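Local coordinates for regulating synaptic membrane exocytosis protein 2 (Rattus norvegicus, PDB 2BWQ), which probably helps organise neurotransmitter release at synapses as a Rab3-interacting scaffold, of which this C2A domain is one module, at residues V43-L48 against R87-T92; G108-E113 against H124-Q129. All coordinates share one frame; numbering follows the deposited sequence.

Overall arrangement
Both contacts belong to one C2 beta sandwich and both reach the same sheet. Contact 1 pairs its two central strands, 41-48 and 88-95. In contact 2 the edge strand beside them, 105-113, meets the edge strand of the other sheet, 123-127, and the C-terminal residues that follow it. The centres of the contacts lie about 10 Å apart, each about 7 Å from the centre of the chain. Backbone pairing joins them directly: Ile110 N is 2.8 Å from Ile91 O, and Leu89 N is 2.9 Å from Ile112 O, both probable hydrogen bonds. Contact 1 lies within a sheet, whereas contact 2 joins that sheet to the other at one side of the sandwich.

Contact 1: V43-L48 against R87-T92; sequences VKIYFL and RMLEIT
Val43 sets its CG1 methyl 3.7 Å from CG2 of Ile91, on the side of the strand pair that faces the other sheet. Lys44 N and O both bond to Thr92, and the two side chains run side by side, CB of Lys44 touching OG1 of Thr92 at 3.6 Å; that hydroxyl has its polar partner in Trp94. Ile45 and Ile91, a non-hydrogen-bonded pair, lie alongside each other with CD1 of Ile45 3.8 Å from CG1 of Ile91. Segments 43-48 and 88-92 lie on the two middle, antiparallel strands of one sheet of the C2 beta sandwich: Ile45, Phe47, Leu89 and Ile91 turn into the core, where strands 19-28 and 69-76 meet Ile45, Phe47 and Leu89, while Lys44, Tyr46, Leu48, Met88, Glu90 and Thr92 occupy the other face. Tyr46 exchanges two backbone bonds with Glu90, and OE2 of Glu90 comes to the ring edge, 3.7 Å from CD2 of Tyr46, with ring and carboxylate planes 76° apart. CG of Phe47 is anti to its backbone N (chi1 -174°), and the ring reaches CD2 of Leu89 with CD1 at 3.6 Å and CB of Arg87 with CE1 at 3.7 Å. An alanine here would probably leave Leu89 CD2 and the Arg87 aliphatic chain without their aromatic neighbour and open a gap beside Tyr76. Leu48 bonds through N and O to Met88, and its CD1 sits 3.8 Å from both CE of Met88 and OE1 of Glu90.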
loop_
_atom_site.group_PDB
_atom_site.type_symbol
_atom_site.label_atom_id
_atom_site.label_comp_id
_atom_site.label_asym_id
_atom_site.label_seq_id
_atom_site.Cartn_x
_atom_site.Cartn_y
_atom_site.Cartn_z
ATOM N N VAL A 43 5.978 -2.948 2.472
ATOM C CA VAL A 43 5.143 -1.802 2.129
ATOM C C VAL A 43 4.903 -0.943 3.345
ATOM O O VAL A 43 4.685 -1.456 4.419
ATOM C CB VAL A 43 3.784 -2.280 1.587
ATOM C CG1 VAL A 43 2.865 -1.099 1.298
ATOM C CG2 VAL A 43 3.974 -2.995 0.247
ATOM N N LYS A 44 5.014 0.368 3.168
ATOM C CA LYS A 44 4.667 1.386 4.178
ATOM C C LYS A 44 3.470 2.163 3.684
ATOM O O LYS A 44 3.371 2.473 2.481
ATOM C CB LYS A 44 5.854 2.337 4.356
ATOM C CG LYS A 44 5.631 3.360 5.429
ATOM C CD LYS A 44 6.981 4.021 5.833
ATOM C CE LYS A 44 7.578 4.825 4.677
ATOM N NZ LYS A 44 8.879 5.470 5.056
ATOM N N ILE A 45 2.551 2.419 4.611
ATOM C CA ILE A 45 1.390 3.228 4.259
ATOM C C ILE A 45 1.236 4.360 5.232
ATOM O O ILE A 45 1.275 4.130 6.462
ATOM C CB ILE A 45 0.125 2.423 4.191
ATOM C CG1 ILE A 45 0.308 1.264 3.201
ATOM C CG2 ILE A 45 -1.047 3.331 3.748
ATOM C CD1 ILE A 45 -0.955 0.417 2.672
ATOM N N TYR A 46 1.083 5.570 4.735
ATOM C CA TYR A 46 0.634 6.731 5.518
ATOM C C TYR A 46 -0.716 7.149 5.019
ATOM O O TYR A 46 -1.002 7.301 3.814
ATOM C CB TYR A 46 1.566 7.918 5.385
ATOM C CG TYR A 46 2.773 7.921 6.264
ATOM C CD1 TYR A 46 2.648 8.216 7.604
ATOM C CD2 TYR A 46 4.050 7.642 5.769
ATOM C CE1 TYR A 46 3.748 8.249 8.426
ATOM C CE2 TYR A 46 5.168 7.676 6.618
ATOM C CZ TYR A 46 4.982 7.968 7.919
ATOM O OH TYR A 46 6.114 8.014 8.749
ATOM N N PHE A 47 -1.633 7.340 5.967
ATOM C CA PHE A 47 -2.935 7.938 5.714
ATOM C C PHE A 47 -2.773 9.401 6.025
ATOM O O PHE A 47 -2.655 9.774 7.200
ATOM C CB PHE A 47 -3.980 7.292 6.659
ATOM C CG PHE A 47 -5.346 7.717 6.414
ATOM C CD1 PHE A 47 -5.876 7.717 5.117
ATOM C CD2 PHE A 47 -6.157 8.077 7.506
ATOM C CE1 PHE A 47 -7.160 8.044 4.885
ATOM C CE2 PHE A 47 -7.491 8.430 7.298
ATOM C CZ PHE A 47 -7.984 8.402 5.961
ATOM N N LEU A 48 -2.721 10.191 4.989
ATOM C CA LEU A 48 -2.382 11.650 5.132
ATOM C C LEU A 48 -3.608 12.508 5.006
ATOM O O LEU A 48 -4.599 12.112 4.416
ATOM C CB LEU A 48 -1.399 12.032 4.047
ATOM C CG LEU A 48 -0.081 11.271 4.133
ATOM C CD1 LEU A 48 0.767 11.613 2.943
ATOM C CD2 LEU A 48 0.673 11.585 5.446
ATOM N N ARG A 87 -8.146 13.522 2.199
ATOM C CA ARG A 87 -7.351 12.360 2.706
ATOM C C ARG A 87 -6.821 11.592 1.513
ATOM O O ARG A 87 -7.477 11.512 0.446
ATOM C CB ARG A 87 -8.225 11.359 3.518
ATOM C CG ARG A 87 -8.824 12.004 4.750
ATOM C CD ARG A 87 -7.728 12.310 5.716
ATOM N NE ARG A 87 -8.251 12.599 7.037
ATOM C CZ ARG A 87 -8.447 13.833 7.437
ATOM N NH1 ARG A 87 -8.155 14.861 6.620
ATOM N NH2 ARG A 87 -8.943 14.067 8.652
ATOM N N MET A 88 -5.641 11.025 1.709
ATOM C CA MET A 88 -5.029 10.159 0.710
ATOM C C MET A 88 -4.175 9.111 1.352
ATOM O O MET A 88 -3.686 9.297 2.472
ATOM C CB MET A 88 -4.187 10.949 -0.297
ATOM C CG MET A 88 -2.998 11.606 0.293
ATOM S SD MET A 88 -2.382 12.840 -0.881
ATOM C CE MET A 88 -0.873 13.348 0.007
ATOM N N LEU A 89 -4.017 7.995 0.671
ATOM C CA LEU A 89 -3.126 6.944 1.125
ATOM C C LEU A 89 -1.849 6.966 0.343
ATOM O O LEU A 89 -1.863 6.857 -0.887
ATOM C CB LEU A 89 -3.796 5.561 0.890
ATOM C CG LEU A 89 -4.992 5.282 1.780
ATOM C CD1 LEU A 89 -5.760 4.073 1.189
ATOM C CD2 LEU A 89 -4.574 4.918 3.201
ATOM N N GLU A 90 -0.725 7.186 1.032
ATOM C CA GLU A 90 0.602 7.132 0.406
ATOM C C GLU A 90 1.196 5.766 0.676
ATOM O O GLU A 90 1.513 5.401 1.810
ATOM C CB GLU A 90 1.491 8.241 1.008
ATOM C CG GLU A 90 2.920 8.212 0.458
ATOM C CD GLU A 90 3.869 8.826 1.452
ATOM O OE1 GLU A 90 3.934 10.038 1.494
ATOM O OE2 GLU A 90 4.605 8.066 2.135
ATOM N N ILE A 91 1.271 4.976 -0.376
ATOM C CA ILE A 91 1.698 3.567 -0.312
ATOM C C ILE A 91 3.029 3.437 -1.005
ATOM O O ILE A 91 3.143 3.768 -2.169
ATOM C CB ILE A 91 0.623 2.680 -0.983
ATOM C CG1 ILE A 91 -0.706 2.902 -0.247
ATOM C CG2 ILE A 91 1.079 1.200 -0.969
ATOM C CD1 ILE A 91 -1.954 2.384 -1.113
ATOM N N THR A 92 4.052 3.031 -0.270
ATOM C CA THR A 92 5.411 2.933 -0.825
ATOM C C THR A 92 5.958 1.565 -0.599
ATOM O O THR A 92 5.720 0.937 0.441
ATOM C CB THR A 92 6.351 4.031 -0.250
ATOM O OG1 THR A 92 6.364 3.970 1.185
ATOM C CG2 THR A 92 5.871 5.401 -0.710
#

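Contact 2: G108-E113 against H124-Q129; sequences GEILIE and HWYKLQ
Glu109 and Gln129 bind each other through two backbone hydrogen bonds. Glu109 N donates to Gln129 O, one oxygen of the carboxylate that ends this construct, at 2.9 Å, and Gln129 N returns a longer bond to Glu109 O at 3.2 Å. Neither is straight: the N-H...O angles are 148° and 139°, and each donor stands above the plane of its acceptor group, carboxylate or peptide carbonyl. CA of Gly108 also approaches Gln129 O, and the lack of a side chain matters, since a CB there would clash with CB of Leu128 and press on the preceding residue's carbonyl O. The amide NE2 of Gln129 makes a weak hydrogen bond to Leu128 O.

Beyond this polar end the contact is apolar. CD1 of Ile110 touches CB of Tyr126 at 3.6 Å and CD2 of Leu128 at 3.8 Å, while CD1 of Ile112 makes a CH-pi contact over one face of the Tyr126 ring, 4.2 Å from its centroid. Backbone bonds of Gly108 with Leu93, Ile110 with Ile91 and Ile112 with Leu89 join strand 105-113 to strand 88-95, and Tyr126 with Leu7 joins strand 123-127 to strand 6-14, so these side chains bridge the C2 sandwich at one side.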
loop_
_atom_site.group_PDB
_atom_site.type_symbol
_atom_site.label_atom_id
_atom_site.label_comp_id
_atom_site.label_asym_id
_atom_site.label_seq_id
_atom_site.Cartn_x
_atom_site.Cartn_y
_atom_site.Cartn_z
ATOM N N GLY A 108 8.968 2.302 -5.351
ATOM C CA GLY A 108 7.833 2.924 -6.008
ATOM C C GLY A 108 6.717 3.302 -5.068
ATOM O O GLY A 108 6.707 2.905 -3.910
ATOM N N GLU A 109 5.830 4.143 -5.589
ATOM C CA GLU A 109 4.776 4.744 -4.787
ATOM C C GLU A 109 3.463 4.622 -5.522
ATOM O O GLU A 109 3.414 4.762 -6.760
ATOM C CB GLU A 109 5.103 6.268 -4.557
ATOM C CG GLU A 109 3.982 7.015 -3.794
ATOM C CD GLU A 109 4.369 8.368 -3.371
ATOM O OE1 GLU A 109 5.548 8.601 -3.232
ATOM O OE2 GLU A 109 3.450 9.149 -3.179
ATOM N N ILE A 110 2.410 4.368 -4.772
ATOM C CA ILE A 110 1.039 4.493 -5.259
ATOM C C ILE A 110 0.347 5.481 -4.313
ATOM O O ILE A 110 0.398 5.335 -3.098
ATOM C CB ILE A 110 0.363 3.102 -5.160
ATOM C CG1 ILE A 110 1.048 2.125 -6.125
ATOM C CG2 ILE A 110 -1.166 3.178 -5.389
ATOM C CD1 ILE A 110 0.949 0.704 -5.615
ATOM N N LEU A 111 -0.264 6.511 -4.833
ATOM C CA LEU A 111 -0.888 7.590 -4.014
ATOM C C LEU A 111 -2.372 7.585 -4.356
ATOM O O LEU A 111 -2.728 7.905 -5.516
ATOM C CB LEU A 111 -0.236 8.956 -4.322
ATOM C CG LEU A 111 -0.653 10.080 -3.426
ATOM C CD1 LEU A 111 -0.235 9.821 -1.959
ATOM C CD2 LEU A 111 0.055 11.358 -3.957
ATOM N N ILE A 112 -3.216 7.215 -3.404
ATOM C CA ILE A 112 -4.650 7.042 -3.710
ATOM C C ILE A 112 -5.424 8.114 -2.991
ATOM O O ILE A 112 -5.495 8.121 -1.762
ATOM C CB ILE A 112 -5.118 5.632 -3.280
ATOM C CG1 ILE A 112 -4.381 4.552 -4.073
ATOM C CG2 ILE A 112 -6.673 5.491 -3.471
ATOM C CD1 ILE A 112 -4.762 3.146 -3.641
ATOM N N GLU A 113 -6.021 9.016 -3.717
ATOM C CA GLU A 113 -6.955 10.016 -3.161
ATOM C C GLU A 113 -8.236 9.324 -2.697
ATOM O O GLU A 113 -8.846 8.586 -3.507
ATOM C CB GLU A 113 -7.303 11.095 -4.209
ATOM C CG GLU A 113 -6.086 11.962 -4.535
ATOM C CD GLU A 113 -5.812 12.996 -3.498
ATOM O OE1 GLU A 113 -6.523 13.155 -2.495
ATOM O OE2 GLU A 113 -4.796 13.683 -3.698
ATOM N N HIS A 124 -7.541 -4.965 -6.199
ATOM C CA HIS A 124 -7.177 -4.394 -7.481
ATOM C C HIS A 124 -5.668 -4.254 -7.546
ATOM O O HIS A 124 -5.020 -4.039 -6.529
ATOM C CB HIS A 124 -7.833 -3.005 -7.601
ATOM C CG HIS A 124 -9.313 -3.074 -7.770
ATOM N ND1 HIS A 124 -10.271 -2.712 -6.851
ATOM C CD2 HIS A 124 -9.978 -3.544 -8.841
ATOM C CE1 HIS A 124 -11.479 -2.945 -7.365
ATOM N NE2 HIS A 124 -11.314 -3.470 -8.553
ATOM N N TRP A 125 -5.152 -4.313 -8.780
ATOM C CA TRP A 125 -3.715 -4.113 -9.012
ATOM C C TRP A 125 -3.420 -2.648 -9.320
ATOM O O TRP A 125 -4.179 -1.974 -10.060
ATOM C CB TRP A 125 -3.264 -4.949 -10.228
ATOM C CG TRP A 125 -3.194 -6.436 -9.932
ATOM C CD1 TRP A 125 -4.066 -7.420 -10.341
ATOM C CD2 TRP A 125 -2.199 -7.094 -9.155
ATOM N NE1 TRP A 125 -3.644 -8.647 -9.885
ATOM C CE2 TRP A 125 -2.507 -8.468 -9.136
ATOM C CE3 TRP A 125 -1.053 -6.660 -8.491
ATOM C CZ2 TRP A 125 -1.687 -9.420 -8.485
ATOM C CZ3 TRP A 125 -0.229 -7.618 -7.838
ATOM C CH2 TRP A 125 -0.586 -8.950 -7.808
ATOM N N TYR A 126 -2.325 -2.121 -8.767
ATOM C CA TYR A 126 -1.850 -0.763 -8.998
ATOM C C TYR A 126 -0.387 -0.800 -9.452
ATOM O O TYR A 126 0.444 -1.449 -8.809
ATOM C CB TYR A 126 -1.969 0.082 -7.684
ATOM C CG TYR A 126 -3.400 0.236 -7.187
ATOM C CD1 TYR A 126 -4.004 -0.751 -6.408
ATOM C CD2 TYR A 126 -4.124 1.361 -7.529
ATOM C CE1 TYR A 126 -5.314 -0.610 -5.985
ATOM C CE2 TYR A 126 -5.450 1.528 -7.063
ATOM C CZ TYR A 126 -6.017 0.530 -6.292
ATOM O OH TYR A 126 -7.319 0.678 -5.817
ATOM N N LYS A 127 -0.100 0.029 -10.453
ATOM C CA LYS A 127 1.288 0.106 -10.937
ATOM C C LYS A 127 2.114 0.927 -9.986
ATOM O O LYS A 127 1.740 2.007 -9.583
ATOM C CB LYS A 127 1.297 0.699 -12.338
ATOM C CG LYS A 127 0.867 -0.390 -13.365
ATOM C CD LYS A 127 0.766 0.057 -14.812
ATOM C CE LYS A 127 0.034 -1.030 -15.624
ATOM N NZ LYS A 127 0.031 -0.746 -17.110
ATOM N N LEU A 128 3.272 0.389 -9.610
ATOM C CA LEU A 128 4.253 1.166 -8.807
ATOM C C LEU A 128 4.958 2.205 -9.662
ATOM O O LEU A 128 5.282 1.952 -10.829
ATOM C CB LEU A 128 5.307 0.213 -8.261
ATOM C CG LEU A 128 4.816 -0.695 -7.130
ATOM C CD1 LEU A 128 5.672 -1.912 -6.987
ATOM C CD2 LEU A 128 4.666 0.113 -5.825
ATOM N N GLN A 129 5.150 3.393 -9.110
ATOM C CA GLN A 129 5.682 4.545 -9.888
ATOM C C GLN A 129 6.937 4.955 -9.178
ATOM O O GLN A 129 6.851 5.342 -8.024
ATOM C CB GLN A 129 4.714 5.750 -9.921
ATOM C CG GLN A 129 3.341 5.544 -10.562
ATOM C CD GLN A 129 3.396 5.601 -12.078
ATOM O OE1 GLN A 129 2.764 6.462 -12.688
ATOM N NE2 GLN A 129 4.159 4.688 -12.692
ATOM O OXT GLN A 129 8.059 4.932 -9.756
#